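Local atomic coordinates of proximal thread matrix protein 1 (Mytilus galloprovincialis, PDB entry 4CN9), a protein that binds zinc and, as a matrix protein of the mussel byssus with two von Willebrand factor type A domains, binds collagen. Residues E243-C249 / C438-R444; H252-V258 / V361-L367. One frame throughout, in Å; residues are numbered along the deposited sequence.

Interaction 1. Residues E243-C249 / C438-R444; sequences EVCVVDC and CMSCKPR
The Cys-245 side chain meets that of Cys-441 on the same face of the sheet, across the two strands, and their SG atoms form a disulfide of 2.1 Å, with chi3 111° and both chi1 angles m. The pair sits at a non-hydrogen-bonded position of an antiparallel ladder, where the CA atoms come to 4.0 Å. Strands 243-247 and 439-443 are both extended and run at 161° to each other, with axes 4.5 Å apart. Val-244 N donates to Lys-442 O and Lys-442 N to Val-244 O, both hydrogen bonds of 2.8 Å. Val-246 pairs with Ser-440 in the same way: Val-246 N to Ser-440 O is 2.9 Å and Ser-440 N to Val-246 O is 2.8 Å. Beyond the strand, Asp-248 N donates to Cys-438 O at 2.9 Å. There the second disulfide, Cys-249 SG to Cys-438 SG at 2.0 Å with chi3 104°, closes the end of the ladder. Glu-243, Cys-245 and Val-247 share one face with Met-439, Cys-441 and Pro-443. Glu-243 OE1 lies 3.1 Å from Pro-443 CA, with chi1 t and chi2 p. Lys-442 NZ hydrogen-bonds to Glu-360 O, outside the two segments. This is a disulfide-bridged antiparallel beta ribbon linking two von Willebrand factor type A domains.

Interaction 2. Residues H252-V258 / V361-L367; sequences HADIAFV and VQKVVIL
The mixed central sheet of the second von Willebrand factor type A domain holds this contact, two adjacent parallel strands in a Rossmann-like fold. Strands 253-258 and 362-367 are extended and run in the same direction, 13° apart, with axes at 4.7 Å. The register runs from Ala-253 beside Gln-362 to Val-258 beside Leu-367. Hydrogen bonds zigzag between the strands: Asp-254 N to Gln-362 O 2.8 Å, Val-364 N to Asp-254 O 3.0 Å, Ala-256 N to Val-364 O 2.9 Å, Ile-366 N to Ala-256 O 2.9 Å and Val-258 N to Ile-366 O 3.0 Å. At the open start, a water bridges His-252 O and Gln-362 N. On one face, Ile-255 CD1 packs on Val-364 CB at 3.5 Å, with Ile-255 m at both chi angles. There too, Phe-257 CE1 meets Ile-366 CD1 at 3.8 Å. On the other face, Val-258 CG2 touches Val-365 CG1 at 3.7 Å. Asp-254 also points to that face and forms a salt bridge with Arg-358. The Phe-257 ring packs against helix 272-285. Strand 295-302 borders 253-258, and strand 391-398 lies beside 362-367.

In the fold
The chain starts with strand 48-49. After the first six-stranded sheet and helix 234-241 it forms strand 243-247, then strand 253-260. Helix 272-285, strands 295-302 and 306-310 and two further helices follow before 361-367 returns beside 252-258, so interaction 2 closes the inner loop. After helix 430-437 the chain comes back at 438-444, where interaction 1 closes the outer loop. Interaction 2 is therefore nested within interaction 1. The two also touch: Gln-362 OE1 probably accepts a hydrogen bond from Cys-441 N at 3.1 Å, joining ribbon to core sheet. Strand 439-447 also pairs with strand 48-49, and its far end brings His-446 to the zinc held by Glu-49 and Asp-51.

Interaction 1. Residues E243-C249 / C438-R444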
loop_
_atom_site.group_PDB
_atom_site.type_symbol
_atom_site.label_atom_id
_atom_site.label_comp_id
_atom_site.label_asym_id
_atom_site.label_seq_id
_atom_site.Cartn_x
_atom_site.Cartn_y
_atom_site.Cartn_z
ATOM N N GLU A 243 4.283 -5.371 -9.593
ATOM C CA GLU A 243 2.921 -4.867 -9.516
ATOM C C GLU A 243 2.914 -3.424 -10.011
ATOM O O GLU A 243 3.567 -2.565 -9.438
ATOM C CB GLU A 243 2.420 -4.941 -8.075
ATOM C CG GLU A 243 0.945 -4.624 -7.887
ATOM C CD GLU A 243 0.028 -5.772 -8.289
ATOM O OE1 GLU A 243 0.532 -6.864 -8.626
ATOM O OE2 GLU A 243 -1.202 -5.584 -8.260
ATOM N N VAL A 244 2.206 -3.151 -11.098
ATOM C CA VAL A 244 2.152 -1.783 -11.596
ATOM C C VAL A 244 0.819 -1.155 -11.230
ATOM O O VAL A 244 -0.239 -1.638 -11.620
ATOM C CB VAL A 244 2.390 -1.703 -13.108
ATOM C CG1 VAL A 244 2.314 -0.254 -13.572
ATOM C CG2 VAL A 244 3.747 -2.305 -13.458
ATOM N N CYS A 245 0.886 -0.080 -10.458
ATOM C CA CYS A 245 -0.310 0.592 -9.968
ATOM C C CYS A 245 -0.358 1.987 -10.573
ATOM O O CYS A 245 0.592 2.738 -10.419
ATOM C CB CYS A 245 -0.270 0.674 -8.434
ATOM S SG CYS A 245 -0.626 -0.889 -7.541
ATOM N N VAL A 246 -1.442 2.323 -11.280
ATOM C CA VAL A 246 -1.627 3.674 -11.846
ATOM C C VAL A 246 -2.982 4.255 -11.460
ATOM O O VAL A 246 -3.882 3.520 -11.057
ATOM C CB VAL A 246 -1.571 3.681 -13.387
ATOM C CG1 VAL A 246 -0.286 3.046 -13.883
ATOM C CG2 VAL A 246 -2.791 2.971 -13.975
ATOM N N VAL A 247 -3.131 5.573 -11.584
ATOM C CA VAL A 247 -4.436 6.195 -11.387
ATOM C C VAL A 247 -5.223 6.154 -12.703
ATOM O O VAL A 247 -4.840 6.786 -13.687
ATOM C CB VAL A 247 -4.321 7.652 -10.911
ATOM C CG1 VAL A 247 -5.713 8.313 -10.881
ATOM C CG2 VAL A 247 -3.673 7.721 -9.555
ATOM N N ASP A 248 -6.317 5.404 -12.727
ATOM C CA ASP A 248 -7.106 5.256 -13.959
ATOM C C ASP A 248 -8.608 5.172 -13.689
ATOM O O ASP A 248 -9.143 4.091 -13.411
ATOM C CB ASP A 248 -6.652 4.017 -14.730
ATOM C CG ASP A 248 -7.351 3.875 -16.092
ATOM O OD1 ASP A 248 -8.061 4.810 -16.513
ATOM O OD2 ASP A 248 -7.177 2.825 -16.745
ATOM N N CYS A 249 -9.280 6.319 -13.783
ATOM C CA CYS A 249 -10.721 6.403 -13.574
ATOM C C CYS A 249 -11.541 5.840 -14.730
ATOM O O CYS A 249 -12.780 5.920 -14.722
ATOM C CB CYS A 249 -11.134 7.855 -13.330
ATOM S SG CYS A 249 -10.443 8.587 -11.832
ATOM N N CYS A 438 -9.721 5.481 -7.805
ATOM C CA CYS A 438 -9.378 5.221 -9.202
ATOM C C CYS A 438 -8.110 4.395 -9.396
ATOM O O CYS A 438 -7.713 4.133 -10.529
ATOM C CB CYS A 438 -9.235 6.558 -9.963
ATOM S SG CYS A 438 -10.845 7.347 -10.253
ATOM N N MET A 439 -7.446 4.012 -8.306
ATOM C CA MET A 439 -6.184 3.300 -8.444
ATOM C C MET A 439 -6.433 1.919 -9.026
ATOM O O MET A 439 -7.376 1.227 -8.643
ATOM C CB MET A 439 -5.462 3.185 -7.106
ATOM C CG MET A 439 -3.990 2.794 -7.226
ATOM S SD MET A 439 -3.196 2.726 -5.598
ATOM C CE MET A 439 -4.212 1.449 -4.875
ATOM N N SER A 440 -5.574 1.533 -9.962
ATOM C CA SER A 440 -5.713 0.285 -10.697
ATOM C C SER A 440 -4.360 -0.417 -10.702
ATOM O O SER A 440 -3.379 0.100 -11.257
ATOM C CB SER A 440 -6.169 0.575 -12.132
ATOM O OG SER A 440 -6.289 -0.629 -12.863
ATOM N N CYS A 441 -4.307 -1.583 -10.063
ATOM C CA CYS A 441 -3.063 -2.319 -9.883
ATOM C C CYS A 441 -3.061 -3.603 -10.706
ATOM O O CYS A 441 -3.985 -4.412 -10.610
ATOM C CB CYS A 441 -2.879 -2.676 -8.412
ATOM S SG CYS A 441 -2.661 -1.266 -7.341
ATOM N N LYS A 442 -2.011 -3.789 -11.498
ATOM C CA LYS A 442 -1.898 -4.945 -12.377
ATOM C C LYS A 442 -0.602 -5.715 -12.085
ATOM O O LYS A 442 0.485 -5.135 -12.121
ATOM C CB LYS A 442 -1.925 -4.482 -13.839
ATOM C CG LYS A 442 -3.325 -4.151 -14.361
ATOM C CD LYS A 442 -4.090 -5.426 -14.714
ATOM C CE LYS A 442 -5.604 -5.272 -14.569
ATOM N NZ LYS A 442 -6.319 -6.584 -14.714
ATOM N N PRO A 443 -0.714 -7.024 -11.784
ATOM C CA PRO A 443 0.472 -7.870 -11.583
ATOM C C PRO A 443 1.119 -8.265 -12.909
ATOM O O PRO A 443 0.416 -8.719 -13.801
ATOM C CB PRO A 443 -0.096 -9.103 -10.874
ATOM C CG PRO A 443 -1.498 -9.185 -11.330
ATOM C CD PRO A 443 -1.963 -7.764 -11.534
ATOM N N ARG A 444 2.436 -8.102 -13.032
ATOM C CA ARG A 444 3.113 -8.340 -14.305
ATOM C C ARG A 444 4.224 -9.393 -14.227
ATOM O O ARG A 444 4.874 -9.687 -15.234
ATOM C CB ARG A 444 3.673 -7.027 -14.849
ATOM C CG ARG A 444 2.603 -6.071 -15.384
ATOM C CD ARG A 444 3.157 -5.043 -16.383
ATOM N NE ARG A 444 4.095 -5.615 -17.356
ATOM C CZ ARG A 444 4.459 -5.031 -18.496
ATOM N NH1 ARG A 444 3.958 -3.851 -18.848
ATOM N NH2 ARG A 444 5.326 -5.638 -19.297
#

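Interaction 2. Residues H252-V258 / V361-L367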
loop_
_atom_site.group_PDB
_atom_site.type_symbol
_atom_site.label_atom_id
_atom_site.label_comp_id
_atom_site.label_asym_id
_atom_site.label_seq_id
_atom_site.Cartn_x
_atom_site.Cartn_y
_atom_site.Cartn_z
ATOM N N HIS A 252 -11.388 -0.955 -15.359
ATOM C CA HIS A 252 -12.394 -1.839 -14.808
ATOM C C HIS A 252 -12.146 -1.929 -13.300
ATOM O O HIS A 252 -11.044 -2.278 -12.851
ATOM C CB HIS A 252 -12.333 -3.219 -15.469
ATOM C CG HIS A 252 -12.721 -3.214 -16.915
ATOM N ND1 HIS A 252 -13.908 -3.746 -17.369
ATOM C CD2 HIS A 252 -12.080 -2.737 -18.008
ATOM C CE1 HIS A 252 -13.983 -3.599 -18.679
ATOM N NE2 HIS A 252 -12.887 -2.989 -19.092
ATOM N N ALA A 253 -13.159 -1.574 -12.519
ATOM C CA ALA A 253 -13.073 -1.677 -11.065
ATOM C C ALA A 253 -14.433 -2.003 -10.439
ATOM O O ALA A 253 -15.487 -1.673 -10.998
ATOM C CB ALA A 253 -12.512 -0.406 -10.479
ATOM N N ASP A 254 -14.386 -2.672 -9.288
ATOM C CA ASP A 254 -15.586 -2.967 -8.488
ATOM C C ASP A 254 -15.424 -2.230 -7.163
ATOM O O ASP A 254 -14.504 -2.531 -6.393
ATOM C CB ASP A 254 -15.728 -4.460 -8.205
ATOM C CG ASP A 254 -16.165 -5.273 -9.426
ATOM O OD1 ASP A 254 -16.831 -4.742 -10.359
ATOM O OD2 ASP A 254 -15.840 -6.477 -9.424
ATOM N N ILE A 255 -16.300 -1.261 -6.914
ATOM C CA ILE A 255 -16.148 -0.343 -5.791
ATOM C C ILE A 255 -17.312 -0.449 -4.824
ATOM O O ILE A 255 -18.462 -0.189 -5.195
ATOM C CB ILE A 255 -16.132 1.133 -6.248
ATOM C CG1 ILE A 255 -15.165 1.362 -7.412
ATOM C CG2 ILE A 255 -15.782 2.054 -5.080
ATOM C CD1 ILE A 255 -13.747 1.323 -7.029
ATOM N N ALA A 256 -17.016 -0.771 -3.574
ATOM C CA ALA A 256 -18.056 -0.826 -2.558
ATOM C C ALA A 256 -17.940 0.294 -1.533
ATOM O O ALA A 256 -16.906 0.441 -0.864
ATOM C CB ALA A 256 -18.048 -2.190 -1.878
ATOM N N PHE A 257 -19.006 1.092 -1.415
ATOM C CA PHE A 257 -19.129 2.035 -0.309
ATOM C C PHE A 257 -19.675 1.277 0.885
ATOM O O PHE A 257 -20.723 0.651 0.800
ATOM C CB PHE A 257 -20.097 3.167 -0.631
ATOM C CG PHE A 257 -19.621 4.081 -1.719
ATOM C CD1 PHE A 257 -18.582 4.953 -1.490
ATOM C CD2 PHE A 257 -20.235 4.075 -2.958
ATOM C CE1 PHE A 257 -18.147 5.803 -2.497
ATOM C CE2 PHE A 257 -19.815 4.926 -3.969
ATOM C CZ PHE A 257 -18.767 5.789 -3.737
ATOM N N VAL A 258 -18.955 1.334 1.989
ATOM C CA VAL A 258 -19.392 0.694 3.213
ATOM C C VAL A 258 -19.531 1.814 4.217
ATOM O O VAL A 258 -18.522 2.321 4.730
ATOM C CB VAL A 258 -18.365 -0.324 3.700
ATOM C CG1 VAL A 258 -18.819 -0.961 5.007
ATOM C CG2 VAL A 258 -18.129 -1.391 2.617
ATOM N N VAL A 361 -10.530 -7.721 -12.074
ATOM C CA VAL A 361 -10.838 -6.309 -11.910
ATOM C C VAL A 361 -10.348 -5.823 -10.540
ATOM O O VAL A 361 -10.362 -6.576 -9.572
ATOM C CB VAL A 361 -12.368 -6.110 -12.045
ATOM C CG1 VAL A 361 -12.789 -4.743 -11.601
ATOM C CG2 VAL A 361 -12.810 -6.389 -13.487
ATOM N N GLN A 362 -9.899 -4.575 -10.469
ATOM C CA GLN A 362 -9.533 -3.960 -9.200
ATOM C C GLN A 362 -10.728 -3.881 -8.247
ATOM O O GLN A 362 -11.796 -3.423 -8.637
ATOM C CB GLN A 362 -9.046 -2.541 -9.421
ATOM C CG GLN A 362 -8.588 -1.886 -8.140
ATOM C CD GLN A 362 -7.419 -2.629 -7.523
ATOM O OE1 GLN A 362 -6.404 -2.861 -8.182
ATOM N NE2 GLN A 362 -7.563 -3.025 -6.264
ATOM N N LYS A 363 -10.532 -4.295 -7.002
ATOM C CA LYS A 363 -11.586 -4.218 -5.986
ATOM C C LYS A 363 -11.194 -3.167 -4.964
ATOM O O LYS A 363 -10.036 -3.111 -4.542
ATOM C CB LYS A 363 -11.789 -5.574 -5.305
ATOM C CG LYS A 363 -12.292 -6.674 -6.248
ATOM C CD LYS A 363 -12.414 -8.023 -5.556
ATOM C CE LYS A 363 -11.063 -8.551 -5.087
ATOM N NZ LYS A 363 -10.153 -8.891 -6.218
ATOM N N VAL A 364 -12.164 -2.337 -4.581
ATOM C CA VAL A 364 -11.939 -1.241 -3.650
ATOM C C VAL A 364 -13.107 -1.152 -2.658
ATOM O O VAL A 364 -14.267 -1.299 -3.028
ATOM C CB VAL A 364 -11.832 0.139 -4.382
ATOM C CG1 VAL A 364 -11.480 1.247 -3.397
ATOM C CG2 VAL A 364 -10.790 0.086 -5.509
ATOM N N VAL A 365 -12.784 -0.911 -1.399
ATOM C CA VAL A 365 -13.770 -0.534 -0.405
ATOM C C VAL A 365 -13.458 0.868 0.079
ATOM O O VAL A 365 -12.322 1.182 0.436
ATOM C CB VAL A 365 -13.758 -1.480 0.829
ATOM C CG1 VAL A 365 -14.497 -0.827 2.010
ATOM C CG2 VAL A 365 -14.382 -2.819 0.482
ATOM N N ILE A 366 -14.469 1.721 0.093
ATOM C CA ILE A 366 -14.339 3.013 0.721
ATOM C C ILE A 366 -15.270 2.992 1.921
ATOM O O ILE A 366 -16.478 2.935 1.760
ATOM C CB ILE A 366 -14.761 4.141 -0.206
ATOM C CG1 ILE A 366 -13.891 4.144 -1.469
ATOM C CG2 ILE A 366 -14.656 5.478 0.510
ATOM C CD1 ILE A 366 -14.408 5.044 -2.555
ATOM N N LEU A 367 -14.690 3.046 3.113
ATOM C CA LEU A 367 -15.453 2.992 4.353
ATOM C C LEU A 367 -15.509 4.363 5.022
ATOM O O LEU A 367 -14.497 5.081 5.106
ATOM C CB LEU A 367 -14.846 1.965 5.303
ATOM C CG LEU A 367 -15.649 1.670 6.573
ATOM C CD1 LEU A 367 -15.561 0.196 6.943
ATOM C CD2 LEU A 367 -15.190 2.537 7.716
HETATM O O HOH W 1 -8.939 -3.465 -13.232
#